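Local coordinates for hypothetical protein yfcE (PDB 1SU1) that is of unknown function but belongs to the calcineurin-like phosphoesterase superfamily and binds two neighbouring zinc ions, at residues T112-Q116 and L127-F133; N144-G150 and E162-P168; H35-T41 and G74-V80; I58-N64 and A93-D99. All blocks are in the same frame, centred on the assembly; numbering follows the deposited sequence.

In the fold
Interactions 1, 3 and 4 each bring ligands to a two-zinc site of the calcineurin-like phosphoesterase kind, and interaction 2 lies beside it. Interactions 1 and 4, with centres about 9 Å apart, share one zinc ion: H129 of the first joins D61 and N97 of the second, and H129 ND1 lies 2.6 Å from L59 O. H35 of interaction 3 binds the other zinc ion. Interactions 3 and 4 are tied by H35 ND1 to N64 O at 2.8 Å. Interaction 2 continues the sheet of interaction 1 through T128 N to V148 O, 3.0 Å, and it stands farthest from interaction 3, about 27 Å between centres.

Interaction 1: residues T112-Q116 and L127-F133; sequences TAPWQ and LTHGHLF. With ZN (zinc ion), chain E.
W115 and F133 meet obliquely, neither stacked nor edge to face: the six-membered ring of W115 and the phenyl ring lie 5.2 Å apart at their centroids, with planes inclined by 52°. The closest atoms are W115 CZ3 and F133 CE2, 3.5 Å apart, and it is the CD2-CE2 side of F133 that lies over one face of the indole. W115 reaches this place with CG set between its own backbone N and carbonyl carbon (chi1 43°), which folds the indole back over P114, whose CG sits above a ring face. L132 joins the apolar cluster, its CD1 touching P114 CB at 3.6 Å and coming obliquely to the indole, and W115 packs as well on T112 of the second subunit. T128 OG1 approaches the indole at its edge and lies 3.0 Å from P114 O. The same carbonyl accepts from a water, which in turn takes the N-H of H129, so one bridge joins the loop before W115 to the residue whose NE2 binds a zinc ion at 2.2 Å. Beyond the cluster the backbones pair: Q116 N donates to L127 O at 3.2 Å, and L127 N returns the bond to Q116 O. The contact lies at the open end of the beta hairpin 115-119 and 124-128, with strand 115-119 outermost in its sheet within the chain and strand 146-148 on the far flank of 124-128.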
# COMPACT_ATOMS: atom_id res chain seq x y z
N THR A 112 -3.94 -2.85 -10.54
CA THR A 112 -3.27 -2.66 -9.25
C THR A 112 -2.63 -3.88 -8.58
O THR A 112 -1.74 -3.73 -7.75
CB THR A 112 -4.21 -1.97 -8.22
OG1 THR A 112 -5.42 -2.71 -8.08
CG2 THR A 112 -4.54 -0.55 -8.68
N ALA A 113 -3.08 -5.08 -8.92
CA ALA A 113 -2.52 -6.29 -8.32
C ALA A 113 -1.00 -6.38 -8.57
O ALA A 113 -0.54 -6.20 -9.70
CB ALA A 113 -3.21 -7.53 -8.88
N PRO A 114 -0.21 -6.67 -7.51
CA PRO A 114 1.25 -6.77 -7.64
C PRO A 114 1.74 -8.07 -8.29
O PRO A 114 2.88 -8.15 -8.75
CB PRO A 114 1.72 -6.61 -6.19
CG PRO A 114 0.65 -7.31 -5.42
CD PRO A 114 -0.63 -6.83 -6.11
N TRP A 115 0.88 -9.09 -8.29
CA TRP A 115 1.18 -10.38 -8.90
C TRP A 115 -0.11 -11.17 -9.08
O TRP A 115 -1.13 -10.84 -8.47
CB TRP A 115 2.18 -11.18 -8.04
CG TRP A 115 1.91 -11.15 -6.56
CD1 TRP A 115 0.91 -11.80 -5.87
CD2 TRP A 115 2.61 -10.36 -5.59
NE1 TRP A 115 0.94 -11.45 -4.55
CE2 TRP A 115 1.98 -10.57 -4.34
CE3 TRP A 115 3.72 -9.50 -5.65
CZ2 TRP A 115 2.40 -9.93 -3.16
CZ3 TRP A 115 4.14 -8.87 -4.48
CH2 TRP A 115 3.48 -9.09 -3.25
N GLN A 116 -0.07 -12.17 -9.96
CA GLN A 116 -1.21 -13.03 -10.23
C GLN A 116 -0.64 -14.36 -10.71
O GLN A 116 0.57 -14.48 -10.90
CB GLN A 116 -2.17 -12.40 -11.26
CG GLN A 116 -2.73 -11.06 -10.79
CD GLN A 116 -4.00 -10.63 -11.51
OE1 GLN A 116 -5.04 -11.28 -11.40
NE2 GLN A 116 -3.93 -9.52 -12.24
N LEU A 127 3.31 -14.27 -12.38
CA LEU A 127 3.33 -13.00 -13.11
C LEU A 127 3.51 -11.76 -12.23
O LEU A 127 2.68 -11.48 -11.36
CB LEU A 127 2.01 -12.83 -13.91
CG LEU A 127 1.39 -14.07 -14.58
CD1 LEU A 127 0.03 -13.69 -15.15
CD2 LEU A 127 2.31 -14.59 -15.69
N THR A 128 4.57 -10.99 -12.48
CA THR A 128 4.85 -9.77 -11.72
C THR A 128 5.64 -8.80 -12.61
O THR A 128 6.24 -9.22 -13.59
CB THR A 128 5.68 -10.11 -10.43
OG1 THR A 128 5.64 -9.00 -9.53
CG2 THR A 128 7.12 -10.42 -10.79
N HIS A 129 5.64 -7.51 -12.28
CA HIS A 129 6.35 -6.52 -13.09
C HIS A 129 7.87 -6.63 -13.05
O HIS A 129 8.54 -6.51 -14.09
CB HIS A 129 5.96 -5.09 -12.72
CG HIS A 129 6.64 -4.05 -13.56
ND1 HIS A 129 6.33 -3.85 -14.89
CD2 HIS A 129 7.63 -3.17 -13.28
CE1 HIS A 129 7.10 -2.90 -15.39
NE2 HIS A 129 7.90 -2.47 -14.43
N GLY A 130 8.42 -6.79 -11.85
CA GLY A 130 9.86 -6.91 -11.75
C GLY A 130 10.53 -6.01 -10.73
O GLY A 130 11.71 -6.20 -10.43
N HIS A 131 9.81 -5.04 -10.19
CA HIS A 131 10.42 -4.16 -9.19
C HIS A 131 10.20 -4.64 -7.74
O HIS A 131 10.91 -4.21 -6.85
CB HIS A 131 9.90 -2.72 -9.36
CG HIS A 131 8.43 -2.57 -9.17
ND1 HIS A 131 7.51 -3.34 -9.86
CD2 HIS A 131 7.70 -1.72 -8.41
CE1 HIS A 131 6.28 -2.96 -9.53
NE2 HIS A 131 6.37 -1.97 -8.65
N LEU A 132 9.22 -5.51 -7.54
CA LEU A 132 8.93 -6.07 -6.21
C LEU A 132 9.62 -7.43 -6.12
O LEU A 132 10.44 -7.66 -5.23
CB LEU A 132 7.41 -6.23 -6.03
CG LEU A 132 6.55 -4.99 -6.36
CD1 LEU A 132 5.08 -5.33 -6.22
CD2 LEU A 132 6.92 -3.84 -5.45
N PHE A 133 9.28 -8.32 -7.03
CA PHE A 133 9.90 -9.64 -7.11
C PHE A 133 10.56 -9.70 -8.49
O PHE A 133 10.06 -9.12 -9.45
CB PHE A 133 8.85 -10.75 -7.01
CG PHE A 133 8.42 -11.06 -5.61
CD1 PHE A 133 9.35 -11.43 -4.64
CD2 PHE A 133 7.08 -10.98 -5.25
CE1 PHE A 133 8.95 -11.73 -3.34
CE2 PHE A 133 6.66 -11.28 -3.95
CZ PHE A 133 7.60 -11.66 -2.99
ZN ZN E . 9.28 -0.78 -14.71
O HOH W 1 4.25 -6.06 -10.14

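Interaction 2: residues N144-G150 and E162-P168; sequences NDVLVYG and EIFHFNP
Y149 spreads its ring beneath N167, whose CB stands over one face in a CH-pi contact, 4.1 Å from the ring centroid and 15° off the normal. The two side chains cross at about a right angle, and ring and amide planes differ by 62°, so N167 ND2 comes to 3.3 Å from Y149 CE2 without lying flat on the ring. With CG between the backbone N and the carbonyl carbon (chi1 66°), the tyrosine swings across toward strand 163-167, where H165 CB meets its edge. N167 ND2 makes a weak bond to G150 O, and its OD1 is taken by G169 N. On the sheet face that bears V146, F164, V148 and F166, aliphatic branches meet aromatic side chains: V146 CG2 touches F164 CB at 3.7 Å, V146 CG1 nears F166 CB, and V148 CG1 lies at the edge of the F166 ring, those two side chains running side by side. Parallel pairing holds all this in register, with the N-H of L147 given to F164 O at 2.7 Å and the N-H of F166 to L147 O at 3.0 Å. Strands 146-148 and 163-167 are neighbouring inner strands of their sheet, flanked by 124-128 and 156-160; L190 and V192 of strand 189-194, in the other sheet, pack against F166, and L190 also against V146.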
# COMPACT_ATOMS: atom_id res chain seq x y z
N ASN A 144 10.63 -26.29 -11.56
CA ASN A 144 9.95 -26.26 -12.86
C ASN A 144 8.84 -25.22 -12.97
O ASN A 144 8.00 -25.30 -13.87
CB ASN A 144 9.38 -27.64 -13.21
CG ASN A 144 10.46 -28.63 -13.63
OD1 ASN A 144 11.66 -28.38 -13.45
ND2 ASN A 144 10.05 -29.75 -14.20
N ASP A 145 8.84 -24.25 -12.05
CA ASP A 145 7.86 -23.16 -12.12
C ASP A 145 8.50 -22.04 -12.94
O ASP A 145 9.70 -22.07 -13.22
CB ASP A 145 7.50 -22.62 -10.72
CG ASP A 145 6.44 -23.45 -10.02
OD1 ASP A 145 5.67 -24.16 -10.70
OD2 ASP A 145 6.36 -23.37 -8.78
N VAL A 146 7.71 -21.05 -13.32
CA VAL A 146 8.23 -19.95 -14.12
C VAL A 146 8.06 -18.56 -13.53
O VAL A 146 6.95 -18.17 -13.19
CB VAL A 146 7.57 -19.93 -15.53
CG1 VAL A 146 8.24 -18.88 -16.41
CG2 VAL A 146 7.65 -21.32 -16.18
N LEU A 147 9.15 -17.81 -13.43
CA LEU A 147 9.05 -16.43 -12.96
C LEU A 147 8.86 -15.58 -14.23
O LEU A 147 9.76 -15.49 -15.06
CB LEU A 147 10.32 -15.99 -12.24
CG LEU A 147 10.41 -14.47 -12.00
CD1 LEU A 147 9.33 -14.04 -11.02
CD2 LEU A 147 11.78 -14.10 -11.47
N VAL A 148 7.68 -14.97 -14.38
CA VAL A 148 7.38 -14.13 -15.55
C VAL A 148 7.40 -12.65 -15.16
O VAL A 148 6.56 -12.20 -14.37
CB VAL A 148 5.98 -14.47 -16.13
CG1 VAL A 148 5.68 -13.56 -17.31
CG2 VAL A 148 5.92 -15.93 -16.55
N TYR A 149 8.33 -11.89 -15.74
CA TYR A 149 8.46 -10.46 -15.42
C TYR A 149 8.93 -9.55 -16.58
O TYR A 149 9.40 -10.04 -17.63
CB TYR A 149 9.47 -10.30 -14.30
CG TYR A 149 10.87 -10.69 -14.72
CD1 TYR A 149 11.20 -12.02 -14.98
CD2 TYR A 149 11.87 -9.72 -14.88
CE1 TYR A 149 12.49 -12.38 -15.40
CE2 TYR A 149 13.16 -10.07 -15.30
CZ TYR A 149 13.46 -11.40 -15.56
OH TYR A 149 14.73 -11.73 -15.95
N GLY A 150 8.83 -8.24 -16.36
CA GLY A 150 9.26 -7.24 -17.33
C GLY A 150 10.27 -6.31 -16.67
O GLY A 150 11.31 -6.75 -16.18
N GLU A 162 16.68 -24.13 -10.82
CA GLU A 162 15.58 -25.07 -10.80
C GLU A 162 14.27 -24.51 -11.35
O GLU A 162 13.27 -25.23 -11.46
CB GLU A 162 15.36 -25.61 -9.38
CG GLU A 162 15.24 -24.54 -8.30
CD GLU A 162 16.55 -23.81 -8.02
OE1 GLU A 162 16.91 -22.89 -8.79
OE2 GLU A 162 17.23 -24.16 -7.03
N ILE A 163 14.26 -23.22 -11.68
CA ILE A 163 13.05 -22.61 -12.23
C ILE A 163 13.34 -21.97 -13.58
O ILE A 163 14.50 -21.86 -14.00
CB ILE A 163 12.46 -21.53 -11.29
CG1 ILE A 163 13.49 -20.43 -11.03
CG2 ILE A 163 11.99 -22.17 -9.98
CD1 ILE A 163 12.89 -19.14 -10.49
N PHE A 164 12.29 -21.53 -14.25
CA PHE A 164 12.41 -20.89 -15.55
C PHE A 164 12.17 -19.39 -15.43
O PHE A 164 11.28 -18.96 -14.70
CB PHE A 164 11.37 -21.47 -16.52
CG PHE A 164 11.58 -22.91 -16.86
CD1 PHE A 164 12.62 -23.31 -17.69
CD2 PHE A 164 10.71 -23.88 -16.36
CE1 PHE A 164 12.80 -24.66 -18.02
CE2 PHE A 164 10.88 -25.23 -16.67
CZ PHE A 164 11.93 -25.62 -17.51
N HIS A 165 12.97 -18.59 -16.13
CA HIS A 165 12.80 -17.14 -16.14
C HIS A 165 12.29 -16.77 -17.54
O HIS A 165 12.80 -17.28 -18.55
CB HIS A 165 14.12 -16.40 -15.89
CG HIS A 165 14.62 -16.51 -14.48
ND1 HIS A 165 15.55 -15.63 -13.97
CD2 HIS A 165 14.35 -17.39 -13.50
CE1 HIS A 165 15.84 -15.98 -12.73
NE2 HIS A 165 15.13 -17.05 -12.42
N PHE A 166 11.30 -15.88 -17.60
CA PHE A 166 10.76 -15.43 -18.88
C PHE A 166 10.42 -13.94 -18.82
O PHE A 166 9.64 -13.52 -17.96
CB PHE A 166 9.51 -16.24 -19.26
CG PHE A 166 8.90 -15.82 -20.58
CD1 PHE A 166 9.59 -16.01 -21.78
CD2 PHE A 166 7.65 -15.21 -20.61
CE1 PHE A 166 9.03 -15.59 -23.00
CE2 PHE A 166 7.09 -14.79 -21.82
CZ PHE A 166 7.78 -14.98 -23.01
N ASN A 167 11.01 -13.17 -19.74
CA ASN A 167 10.80 -11.72 -19.85
C ASN A 167 10.61 -11.38 -21.33
O ASN A 167 11.53 -11.53 -22.12
CB ASN A 167 12.01 -10.98 -19.28
CG ASN A 167 11.81 -9.47 -19.22
OD1 ASN A 167 11.01 -8.90 -19.98
ND2 ASN A 167 12.57 -8.81 -18.32
N PRO A 168 9.41 -10.87 -21.72
CA PRO A 168 9.01 -10.47 -23.09
C PRO A 168 9.78 -9.28 -23.61
O PRO A 168 9.73 -8.98 -24.80
CB PRO A 168 7.54 -10.08 -22.95
CG PRO A 168 7.07 -10.87 -21.82
CD PRO A 168 8.23 -10.94 -20.84
O HOH W 2 15.66 -9.19 -17.92

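Interaction 3: residues H35-T41 and G74-V80; sequences HGSLPAT and GYAPAKV. With ZN (zinc ion), chain F.
Two helix N-termini, each just after its N-cap residue, S37 for helix 38-51 and A76 for helix 77-85, are clasped together beside a metal-site histidine. The clasp is a pair of backbone hydrogen bonds: A76 N to G36 O at 2.9 Å, nearly straight at 163°, and L38 N to G74 O at 3.0 Å, the latter donor standing above the carbonyl plane. Around it L38 lays CD2 against K79 CG at 3.5 Å, its side chain crossing the lysine's aliphatic part obliquely, and its CB rests near A76 CB. V80 packs CG1 against T41 OG1 at 3.5 Å and turns CG2 to G36 O and the CA of L38. T41 OG1 sits beside its own backbone N (chi1 -58°) and turns back to donate to S37 O, which T41 N meets from the opposite face. The Y75 ring presents its edge to H35 O, with CE1 at 3.3 Å, while P77 CG lies over one of its faces. H35 NE2 binds a zinc ion at 2.2 Å, and H35 ND1 is hydrogen-bonded to N64 O. Metal and carbonyl thus grip the two imidazole nitrogens of H35, which probably fixes the ring's rotation, while the chain right after it is tied to the start of a second helix.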
# COMPACT_ATOMS: atom_id res chain seq x y z
N HIS A 35 4.80 1.90 -21.77
CA HIS A 35 5.19 3.28 -21.49
C HIS A 35 4.53 4.36 -22.35
O HIS A 35 5.15 5.37 -22.68
CB HIS A 35 6.71 3.42 -21.59
CG HIS A 35 7.46 2.77 -20.48
ND1 HIS A 35 7.43 3.24 -19.18
CD2 HIS A 35 8.29 1.70 -20.47
CE1 HIS A 35 8.22 2.49 -18.42
NE2 HIS A 35 8.75 1.55 -19.18
N GLY A 36 3.27 4.15 -22.72
CA GLY A 36 2.57 5.15 -23.51
C GLY A 36 2.77 5.18 -25.03
O GLY A 36 2.25 6.07 -25.69
N SER A 37 3.53 4.23 -25.58
CA SER A 37 3.77 4.17 -27.02
C SER A 37 2.54 3.71 -27.80
O SER A 37 2.16 2.55 -27.73
CB SER A 37 4.93 3.21 -27.32
OG SER A 37 5.20 3.15 -28.71
N LEU A 38 1.90 4.63 -28.52
CA LEU A 38 0.71 4.27 -29.29
C LEU A 38 0.99 3.26 -30.43
O LEU A 38 0.21 2.34 -30.65
CB LEU A 38 0.05 5.53 -29.86
CG LEU A 38 -1.16 5.33 -30.78
CD1 LEU A 38 -2.21 4.45 -30.10
CD2 LEU A 38 -1.76 6.68 -31.14
N PRO A 39 2.11 3.43 -31.17
CA PRO A 39 2.40 2.49 -32.26
C PRO A 39 2.57 1.06 -31.74
O PRO A 39 2.01 0.11 -32.29
CB PRO A 39 3.70 3.03 -32.87
CG PRO A 39 3.61 4.51 -32.58
CD PRO A 39 3.08 4.54 -31.16
N ALA A 40 3.36 0.90 -30.67
CA ALA A 40 3.56 -0.42 -30.09
C ALA A 40 2.21 -1.00 -29.68
O ALA A 40 1.95 -2.18 -29.89
CB ALA A 40 4.50 -0.33 -28.90
N THR A 41 1.34 -0.16 -29.12
CA THR A 41 0.02 -0.60 -28.66
C THR A 41 -0.89 -1.08 -29.80
O THR A 41 -1.55 -2.12 -29.69
CB THR A 41 -0.72 0.54 -27.92
OG1 THR A 41 0.07 0.96 -26.80
CG2 THR A 41 -2.08 0.09 -27.44
N GLY A 74 6.23 7.71 -30.71
CA GLY A 74 4.77 7.73 -30.74
C GLY A 74 4.08 7.83 -29.38
O GLY A 74 2.98 7.30 -29.19
N TYR A 75 4.71 8.53 -28.44
CA TYR A 75 4.16 8.71 -27.09
C TYR A 75 2.81 9.41 -27.14
O TYR A 75 2.75 10.60 -27.43
CB TYR A 75 5.15 9.53 -26.25
CG TYR A 75 4.76 9.62 -24.80
CD1 TYR A 75 4.83 8.50 -23.97
CD2 TYR A 75 4.31 10.83 -24.25
CE1 TYR A 75 4.46 8.57 -22.63
CE2 TYR A 75 3.94 10.91 -22.91
CZ TYR A 75 4.02 9.78 -22.11
OH TYR A 75 3.63 9.84 -20.80
N ALA A 76 1.74 8.67 -26.86
CA ALA A 76 0.39 9.25 -26.87
C ALA A 76 -0.53 8.53 -25.86
O ALA A 76 -1.51 7.86 -26.24
CB ALA A 76 -0.20 9.16 -28.27
N PRO A 77 -0.24 8.70 -24.55
CA PRO A 77 -0.98 8.10 -23.42
C PRO A 77 -2.49 8.11 -23.56
O PRO A 77 -3.14 7.06 -23.45
CB PRO A 77 -0.53 8.95 -22.23
CG PRO A 77 0.83 9.38 -22.61
CD PRO A 77 0.71 9.72 -24.07
N ALA A 78 -3.06 9.28 -23.81
CA ALA A 78 -4.50 9.40 -23.93
C ALA A 78 -5.06 8.43 -24.96
O ALA A 78 -6.06 7.75 -24.71
CB ALA A 78 -4.88 10.83 -24.29
N LYS A 79 -4.42 8.35 -26.12
CA LYS A 79 -4.91 7.46 -27.17
C LYS A 79 -4.68 5.99 -26.82
O LYS A 79 -5.52 5.15 -27.10
CB LYS A 79 -4.25 7.79 -28.52
CG LYS A 79 -4.95 7.15 -29.71
CD LYS A 79 -6.37 7.66 -29.87
CE LYS A 79 -7.07 7.01 -31.06
NZ LYS A 79 -8.47 7.52 -31.25
N VAL A 80 -3.54 5.67 -26.20
CA VAL A 80 -3.30 4.28 -25.82
C VAL A 80 -4.44 3.77 -24.93
O VAL A 80 -4.84 2.60 -25.03
CB VAL A 80 -1.96 4.11 -25.06
CG1 VAL A 80 -1.87 2.72 -24.46
CG2 VAL A 80 -0.79 4.34 -26.00
ZN ZN F . 9.67 -0.13 -18.07

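Interaction 4: residues I58-N64 and A93-D99; sequences ILGDVLN and AVRGNCD. With ZN (zinc ion), chain E; SO4 (sulfate ion), chain G.
D99 OD2 is gripped by two backbone N-H groups, D61 N at 2.9 Å and G96 N at 3.0 Å, both arriving from the same face of the carboxylate. The former comes on the syn side, the latter from above the plane. The other oxygen, OD1, takes V62 N at 2.8 Å on its syn lone pair and a water that also binds L63 N. With CG beside its backbone N (chi1 -59°), D99 reaches back into the D61 loop, and these donors together probably hold the carboxylate still. D99 thus acts as a second-shell residue that probably helps to position the backbone of D61, whose OD2 binds a zinc ion at 2.4 Å. N97 OD1 binds the same ion at 2.2 Å, its amide plane turned 28° from the carboxylate of D61, and its ND2 donates to a sulfate oxygen, O3, at 3.2 Å, while another sulfate oxygen occupies a place on the metal. N97 brings its amide there with CG between its backbone N and carbonyl carbon (chi1 63°), on the type I turn G96 to D99. H129 and H151 complete the protein ligands of this ion, and N97 and C98 pack on V102 of the third subunit. Farther back, V94 CG2 lies against L59 CA, and V94 N is hydrogen-bonded to I58 O. The two segments leave the C-terminal ends of parallel strands 55-58 and 91-93, and V62 and L63 lean on helix 77-85.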
# COMPACT_ATOMS: atom_id res chain seq x y z
N ILE A 58 -0.67 -8.15 -19.65
CA ILE A 58 0.14 -6.94 -19.57
C ILE A 58 0.94 -6.91 -18.26
O ILE A 58 0.36 -6.85 -17.17
CB ILE A 58 -0.78 -5.70 -19.70
CG1 ILE A 58 -1.46 -5.74 -21.08
CG2 ILE A 58 0.01 -4.42 -19.50
CD1 ILE A 58 -2.33 -4.53 -21.39
N LEU A 59 2.27 -6.94 -18.38
CA LEU A 59 3.15 -6.96 -17.22
C LEU A 59 3.56 -5.63 -16.58
O LEU A 59 4.57 -5.56 -15.87
CB LEU A 59 4.42 -7.76 -17.56
CG LEU A 59 4.20 -9.22 -18.00
CD1 LEU A 59 5.51 -9.79 -18.51
CD2 LEU A 59 3.65 -10.06 -16.83
N GLY A 60 2.80 -4.56 -16.84
CA GLY A 60 3.11 -3.29 -16.19
C GLY A 60 3.85 -2.17 -16.91
O GLY A 60 4.66 -2.41 -17.82
N ASP A 61 3.59 -0.94 -16.45
CA ASP A 61 4.16 0.30 -16.98
C ASP A 61 3.49 0.56 -18.33
O ASP A 61 4.10 0.45 -19.41
CB ASP A 61 5.69 0.20 -17.07
CG ASP A 61 6.34 0.22 -15.68
OD1 ASP A 61 5.64 -0.11 -14.70
OD2 ASP A 61 7.54 0.54 -15.57
N VAL A 62 2.20 0.88 -18.21
CA VAL A 62 1.29 1.10 -19.30
C VAL A 62 1.31 2.47 -20.00
O VAL A 62 1.60 2.54 -21.19
CB VAL A 62 -0.14 0.79 -18.80
CG1 VAL A 62 -1.12 0.76 -19.95
CG2 VAL A 62 -0.14 -0.55 -18.06
N LEU A 63 1.01 3.54 -19.26
CA LEU A 63 0.94 4.88 -19.86
C LEU A 63 2.08 5.86 -19.63
O LEU A 63 2.41 6.66 -20.52
CB LEU A 63 -0.36 5.55 -19.43
CG LEU A 63 -1.61 4.70 -19.60
CD1 LEU A 63 -2.81 5.42 -19.01
CD2 LEU A 63 -1.83 4.41 -21.09
N ASN A 64 2.67 5.84 -18.44
CA ASN A 64 3.75 6.77 -18.11
C ASN A 64 5.09 6.35 -18.74
O ASN A 64 5.48 5.18 -18.68
CB ASN A 64 3.84 6.89 -16.58
CG ASN A 64 5.07 7.62 -16.10
OD1 ASN A 64 5.48 8.65 -16.64
ND2 ASN A 64 5.67 7.10 -15.04
N ALA A 93 -3.64 -7.96 -16.04
CA ALA A 93 -2.44 -7.15 -15.83
C ALA A 93 -1.90 -7.14 -14.39
O ALA A 93 -2.59 -7.55 -13.46
CB ALA A 93 -2.72 -5.72 -16.28
N VAL A 94 -0.66 -6.68 -14.24
CA VAL A 94 -0.02 -6.55 -12.93
C VAL A 94 0.66 -5.18 -12.89
O VAL A 94 1.15 -4.69 -13.91
CB VAL A 94 1.02 -7.66 -12.64
CG1 VAL A 94 0.32 -8.99 -12.41
CG2 VAL A 94 2.03 -7.77 -13.79
N ARG A 95 0.67 -4.58 -11.70
CA ARG A 95 1.22 -3.25 -11.47
C ARG A 95 2.72 -3.05 -11.69
O ARG A 95 3.54 -3.82 -11.17
CB ARG A 95 0.86 -2.79 -10.04
CG ARG A 95 1.01 -1.30 -9.80
CD ARG A 95 0.68 -0.91 -8.36
NE ARG A 95 1.74 -1.25 -7.41
CZ ARG A 95 1.64 -2.19 -6.48
NH1 ARG A 95 0.52 -2.90 -6.36
NH2 ARG A 95 2.65 -2.41 -5.64
N GLY A 96 3.07 -2.01 -12.45
CA GLY A 96 4.46 -1.69 -12.70
C GLY A 96 4.87 -0.48 -11.86
O GLY A 96 3.99 0.27 -11.44
N ASN A 97 6.16 -0.28 -11.63
CA ASN A 97 6.62 0.84 -10.81
C ASN A 97 6.25 2.22 -11.35
O ASN A 97 6.30 3.21 -10.62
CB ASN A 97 8.13 0.78 -10.64
CG ASN A 97 8.85 0.91 -11.96
OD1 ASN A 97 8.42 0.33 -12.95
ND2 ASN A 97 9.94 1.67 -11.99
N CYS A 98 5.88 2.29 -12.63
CA CYS A 98 5.52 3.56 -13.24
C CYS A 98 4.02 3.79 -13.32
O CYS A 98 3.57 4.89 -13.68
CB CYS A 98 6.13 3.70 -14.65
SG CYS A 98 7.93 3.68 -14.73
N ASP A 99 3.22 2.77 -12.99
CA ASP A 99 1.77 2.94 -13.04
C ASP A 99 1.25 3.63 -11.77
O ASP A 99 1.73 3.35 -10.68
CB ASP A 99 1.09 1.58 -13.23
CG ASP A 99 1.53 0.87 -14.51
OD1 ASP A 99 1.83 1.57 -15.51
OD2 ASP A 99 1.55 -0.38 -14.53
ZN ZN E . 9.28 -0.78 -14.71
S SO4 G . 11.48 1.44 -15.74
O1 SO4 G . 12.31 0.25 -15.47
O2 SO4 G . 10.08 1.03 -15.82
O3 SO4 G . 11.58 2.44 -14.66
O4 SO4 G . 11.89 2.05 -17.03
O HOH W 3 1.39 3.91 -16.45